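Local coordinates for prephenate dehydrogenase (Corynebacterium glutamicum ATCC 13032, PDB 3KTD) that probably catalyses the NAD(P)+-dependent oxidative decarboxylation of prephenate to 4-hydroxyphenylpyruvate, at the interface of chains A and B. Numbering follows the deposited sequence. Chains: chain A/B, Prephenate dehydrogenase.

Contact 1: the interface of chains A and B. Residues chain A 183, 294, 312, 334-335; chain B 217, 220-221.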
# COMPACT_ATOMS: atom_id res chain seq x y z
N VAL A 183 -1.79 -21.29 -11.35
CA VAL A 183 -0.45 -21.55 -10.86
C VAL A 183 -0.54 -22.77 -9.95
O VAL A 183 -1.28 -22.75 -8.98
CB VAL A 183 0.08 -20.39 -10.02
CG1 VAL A 183 1.43 -20.73 -9.42
CG2 VAL A 183 0.18 -19.15 -10.85
N ARG A 294 7.60 -8.53 -12.98
CA ARG A 294 6.75 -9.67 -13.32
C ARG A 294 5.24 -9.43 -13.06
O ARG A 294 4.52 -10.32 -12.66
CB ARG A 294 7.25 -10.95 -12.67
CG ARG A 294 7.20 -11.02 -11.16
CD ARG A 294 7.84 -12.34 -10.72
NE ARG A 294 7.13 -13.50 -11.27
CZ ARG A 294 7.64 -14.73 -11.38
NH1 ARG A 294 8.89 -15.00 -11.00
NH2 ARG A 294 6.90 -15.71 -11.89
N ARG A 312 4.62 -13.54 -16.02
CA ARG A 312 4.79 -14.88 -15.45
C ARG A 312 5.08 -15.86 -16.60
O ARG A 312 4.44 -15.78 -17.65
CB ARG A 312 3.54 -15.36 -14.72
CG ARG A 312 3.18 -14.58 -13.49
CD ARG A 312 1.93 -15.16 -12.83
NE ARG A 312 1.45 -14.28 -11.78
CZ ARG A 312 0.61 -13.26 -11.96
NH1 ARG A 312 0.11 -13.00 -13.16
NH2 ARG A 312 0.26 -12.50 -10.93
N LEU A 334 9.00 -21.87 -10.19
CA LEU A 334 9.08 -20.70 -11.05
C LEU A 334 7.88 -19.77 -10.91
O LEU A 334 7.91 -18.64 -11.42
CB LEU A 334 9.20 -21.16 -12.51
CG LEU A 334 10.50 -21.87 -12.92
CD1 LEU A 334 10.39 -22.34 -14.36
CD2 LEU A 334 11.69 -20.93 -12.75
N GLY A 335 6.83 -20.21 -10.23
CA GLY A 335 5.60 -19.41 -10.16
C GLY A 335 4.96 -19.33 -11.54
O GLY A 335 4.24 -18.38 -11.85
N ALA B 217 10.48 -16.78 -6.71
CA ALA B 217 9.53 -16.69 -7.82
C ALA B 217 8.05 -16.88 -7.41
O ALA B 217 7.20 -16.07 -7.77
CB ALA B 217 9.91 -17.69 -8.92
N LEU B 220 6.42 -13.83 -5.32
CA LEU B 220 6.16 -12.67 -6.16
C LEU B 220 5.02 -12.92 -7.15
O LEU B 220 4.24 -12.02 -7.47
CB LEU B 220 7.43 -12.27 -6.92
CG LEU B 220 8.62 -11.86 -6.04
CD1 LEU B 220 9.81 -11.49 -6.89
CD2 LEU B 220 8.25 -10.72 -5.12
N SER B 221 4.90 -14.15 -7.62
CA SER B 221 3.87 -14.51 -8.58
C SER B 221 2.48 -14.52 -7.93
O SER B 221 1.49 -14.17 -8.57
CB SER B 221 4.20 -15.86 -9.19
OG SER B 221 3.24 -16.24 -10.15
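B:Ser221, on the short helix 216-222 of chain B, lies between A:Arg312 and the backbone of A:Gly335 where the two subunits of this dehydrogenase meet. Its side chain and its carbonyl are used separately. The hydroxyl OG, placed anti to its own backbone N (chi1 -179°), donates to A:Gly335 O at 2.9 Å, in the carbonyl plane and on a lone pair. The main-chain carbonyl is held side-on by A:Arg312, whose chain runs extended from CG to NE. NE reaches B:Ser221 O at 3.2 Å, tilted from the carbonyl plane, while NH2 of the same guanidinium bonds that oxygen at 3.1 Å from within the plane. Both donors converge on one atom, which should limit rotation of the guanidinium, and it meets the carbonyl by its edge.

A:Arg294 is turned quite differently, presenting a face where A:Arg312 presents an edge. The carbonyl oxygen of B:Ala217 lies over one face of its guanidinium, toward the rim. A bend at chi3 (-60°) turns the end of the arginine toward helix 216-222 of chain B, and its side chain crosses that of B:Leu220 at about a right angle, with CD 3.8 Å from B:Leu220 CB. Within chain A, NH2 donates to A:Leu334 O at the end of helix 324-334, which ties the arginine to the backbone just before A:Gly335. The methyl CB of B:Ala217 packs 3.8 Å from A:Leu334 CA.

Contact 2: the interface of chains A and B. Residues chain A 242, 246; chain B 270, 275-277.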
# COMPACT_ATOMS: atom_id res chain seq x y z
N ARG A 242 -7.89 -12.23 11.15
CA ARG A 242 -7.56 -13.24 12.16
C ARG A 242 -7.59 -14.66 11.60
O ARG A 242 -6.73 -15.47 11.95
CB ARG A 242 -8.53 -13.18 13.35
CG ARG A 242 -8.37 -11.94 14.25
CD ARG A 242 -9.38 -11.98 15.39
NE ARG A 242 -9.16 -13.14 16.25
CZ ARG A 242 -10.05 -13.64 17.10
NH1 ARG A 242 -11.25 -13.08 17.24
NH2 ARG A 242 -9.73 -14.71 17.83
N GLU A 246 -4.19 -16.65 11.73
CA GLU A 246 -4.22 -17.72 12.74
C GLU A 246 -4.14 -19.09 12.08
O GLU A 246 -3.39 -19.96 12.55
CB GLU A 246 -5.44 -17.58 13.65
CG GLU A 246 -5.35 -16.35 14.56
CD GLU A 246 -6.67 -15.93 15.16
OE1 GLU A 246 -7.74 -16.32 14.66
OE2 GLU A 246 -6.65 -15.16 16.15
N LEU B 270 0.75 -15.12 17.75
CA LEU B 270 0.74 -16.20 16.75
C LEU B 270 1.50 -17.45 17.19
O LEU B 270 1.39 -18.50 16.54
CB LEU B 270 1.30 -15.69 15.43
CG LEU B 270 0.50 -14.56 14.77
CD1 LEU B 270 1.37 -13.80 13.77
CD2 LEU B 270 -0.75 -15.12 14.11
N PRO B 275 -3.13 -19.79 18.62
CA PRO B 275 -2.82 -18.54 17.93
C PRO B 275 -3.95 -17.52 17.98
O PRO B 275 -5.09 -17.84 17.64
CB PRO B 275 -2.56 -18.99 16.50
CG PRO B 275 -1.91 -20.30 16.66
CD PRO B 275 -2.55 -20.94 17.89
N ASN B 276 -3.61 -16.29 18.38
CA ASN B 276 -4.59 -15.22 18.58
C ASN B 276 -4.01 -13.81 18.35
O ASN B 276 -3.10 -13.40 19.07
CB ASN B 276 -5.15 -15.33 20.00
CG ASN B 276 -6.34 -14.41 20.26
OD1 ASN B 276 -6.61 -13.48 19.49
ND2 ASN B 276 -7.05 -14.67 21.34
N ILE B 277 -4.54 -13.10 17.35
CA ILE B 277 -4.20 -11.69 17.11
C ILE B 277 -5.46 -10.82 17.17
O ILE B 277 -5.66 -9.92 16.34
CB ILE B 277 -3.43 -11.45 15.78
CG1 ILE B 277 -4.24 -11.91 14.56
CG2 ILE B 277 -2.08 -12.15 15.81
CD1 ILE B 277 -3.76 -11.31 13.25
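Helix 238-247 of chain A meets the loop of chain B that follows helix 249-271 and leads into helix 278-292. A:Glu246 reaches from the helix to this loop, its chain extended beyond CG (chi2 162°), so that the carboxylate comes alongside the main chain of B:Pro275, B:Asn276 and B:Ile277. OE2 accepts the backbone N-H of B:Ile277 at 3.2 Å, on the anti side and 16° out of the carboxylate plane. The syn side of the same oxygen is taken by A:Arg242 NE, also at 3.2 Å, in a salt bridge within chain A. Here the carboxylate oxygen lies in the guanidinium plane, at its edge, and the bend of the arginine at chi3 (62°) turns NE toward it. Two donors thus grip OE2, roughly at right angles to each other, and A:Arg242 acts as a second-shell group that orients the glutamate and would be expected to favour its charged form.

Lower on the glutamate, CG packs 3.4 Å from B:Pro275 O. The side chains of A:Arg242 and B:Asn276 lie side by side and point the same way, their flat ends nearly parallel, with NH2 of the arginine 3.7 Å from B:Asn276 OD1. B:Ile277 slides past A:Arg242 in the opposite direction, with B:Ile277 CG1 4.1 Å from A:Arg242 CG. By anchoring the interhelical loop of one subunit to a helix of the other, the site probably contributes to holding the dimer together.

Contact 3: the interface of chains A and B. Residues chain A 229, 232; chain B 229-230, 288.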
# COMPACT_ATOMS: atom_id res chain seq x y z
N ASP A 229 -2.53 4.09 1.12
CA ASP A 229 -2.28 2.81 0.45
C ASP A 229 -1.78 1.71 1.39
O ASP A 229 -2.24 0.56 1.31
CB ASP A 229 -1.26 2.99 -0.69
CG ASP A 229 -1.77 3.90 -1.80
OD1 ASP A 229 -2.90 4.42 -1.68
OD2 ASP A 229 -1.03 4.10 -2.79
N ARG A 232 -4.68 0.50 3.79
CA ARG A 232 -5.98 0.18 3.17
C ARG A 232 -6.54 -1.15 3.63
O ARG A 232 -7.70 -1.22 4.03
CB ARG A 232 -5.89 0.20 1.65
CG ARG A 232 -7.25 -0.04 0.95
CD ARG A 232 -7.19 -0.03 -0.59
NE ARG A 232 -6.16 0.87 -1.14
CZ ARG A 232 -6.17 2.21 -1.05
NH1 ARG A 232 -7.15 2.86 -0.41
NH2 ARG A 232 -5.17 2.90 -1.59
N ASP B 229 -0.23 -2.45 -3.31
CA ASP B 229 -0.47 -1.16 -2.67
C ASP B 229 0.55 -0.87 -1.55
O ASP B 229 1.08 0.23 -1.46
CB ASP B 229 -1.89 -1.09 -2.09
CG ASP B 229 -3.00 -1.17 -3.15
OD1 ASP B 229 -2.72 -1.14 -4.38
OD2 ASP B 229 -4.18 -1.26 -2.75
N SER B 230 0.83 -1.86 -0.72
CA SER B 230 1.69 -1.65 0.47
C SER B 230 3.19 -1.60 0.18
O SER B 230 3.96 -1.24 1.06
CB SER B 230 1.44 -2.76 1.52
OG SER B 230 0.06 -3.01 1.70
N ARG B 288 -8.11 2.33 11.33
CA ARG B 288 -8.45 2.62 9.94
C ARG B 288 -9.82 3.30 9.80
O ARG B 288 -9.96 4.27 9.05
CB ARG B 288 -8.37 1.35 9.08
CG ARG B 288 -8.76 1.52 7.60
CD ARG B 288 -7.87 2.52 6.87
NE ARG B 288 -8.22 2.62 5.46
CZ ARG B 288 -7.48 3.21 4.53
NH1 ARG B 288 -6.31 3.77 4.84
NH2 ARG B 288 -7.89 3.24 3.27
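A:Arg232 CA packs over the centre of one face of the B:Arg288 guanidinium, 3.6 Å from CZ, in the helical dimerization region characteristic of the prephenate dehydrogenase family. Close by, the two copies of Asp229 meet across the interface, each beta-carbon against the other's backbone carbonyl: A:Asp229 CB lies 3.7 Å from B:Asp229 O, and B:Asp229 CB approaches A:Asp229 O in the reciprocal way. Helix 225-230 of each subunit is therefore set against its counterpart near the two-fold axis. The carboxylates of the pair stay apart, with A:Asp229 OD2 and B:Asp229 OD1 5.7 Å from each other.

Farther out, A:Arg232 links both aspartates. Its CG stands anti to the backbone N (chi1 -176°), and a bend at chi3 (-32°) turns the guanidinium back toward helix 225-230. NH2 forms a salt bridge with A:Asp229 OD1 of its own chain at 2.7 Å. NE faces B:Asp229 OD2 across the interface at 3.3 Å, a salt bridge whose hydrogen bond is weak. That oxygen sits at the guanidinium edge and in its plane, although the carboxylate as a whole is turned 85° from it. The nearby carboxylates would be expected to offset the charge of A:Arg232. B:Arg288, from helix 278-292, runs alongside A:Arg232 and points the same way, with the two guanidinium planes almost perpendicular and B:Arg288 NH2 3.8 Å from A:Arg232 NH1.

The three contacts are spread over one two-fold interface: the C-alpha centres of contact 1 and contact 2 lie about 28 Å apart, those of contact 1 and contact 3 about 23 Å, and those of contact 2 and contact 3 about 21 Å. Helix 278-292 of chain B joins contact 2 to contact 3, since B:Ile277 immediately precedes it and B:Arg288 lies along it. Contact 3 sits close to the symmetry axis and contacts 1 and 2 farther out; all three recur with the chains exchanged. Such widely spaced attachments probably fix the relative orientation of the two subunits in the dimer.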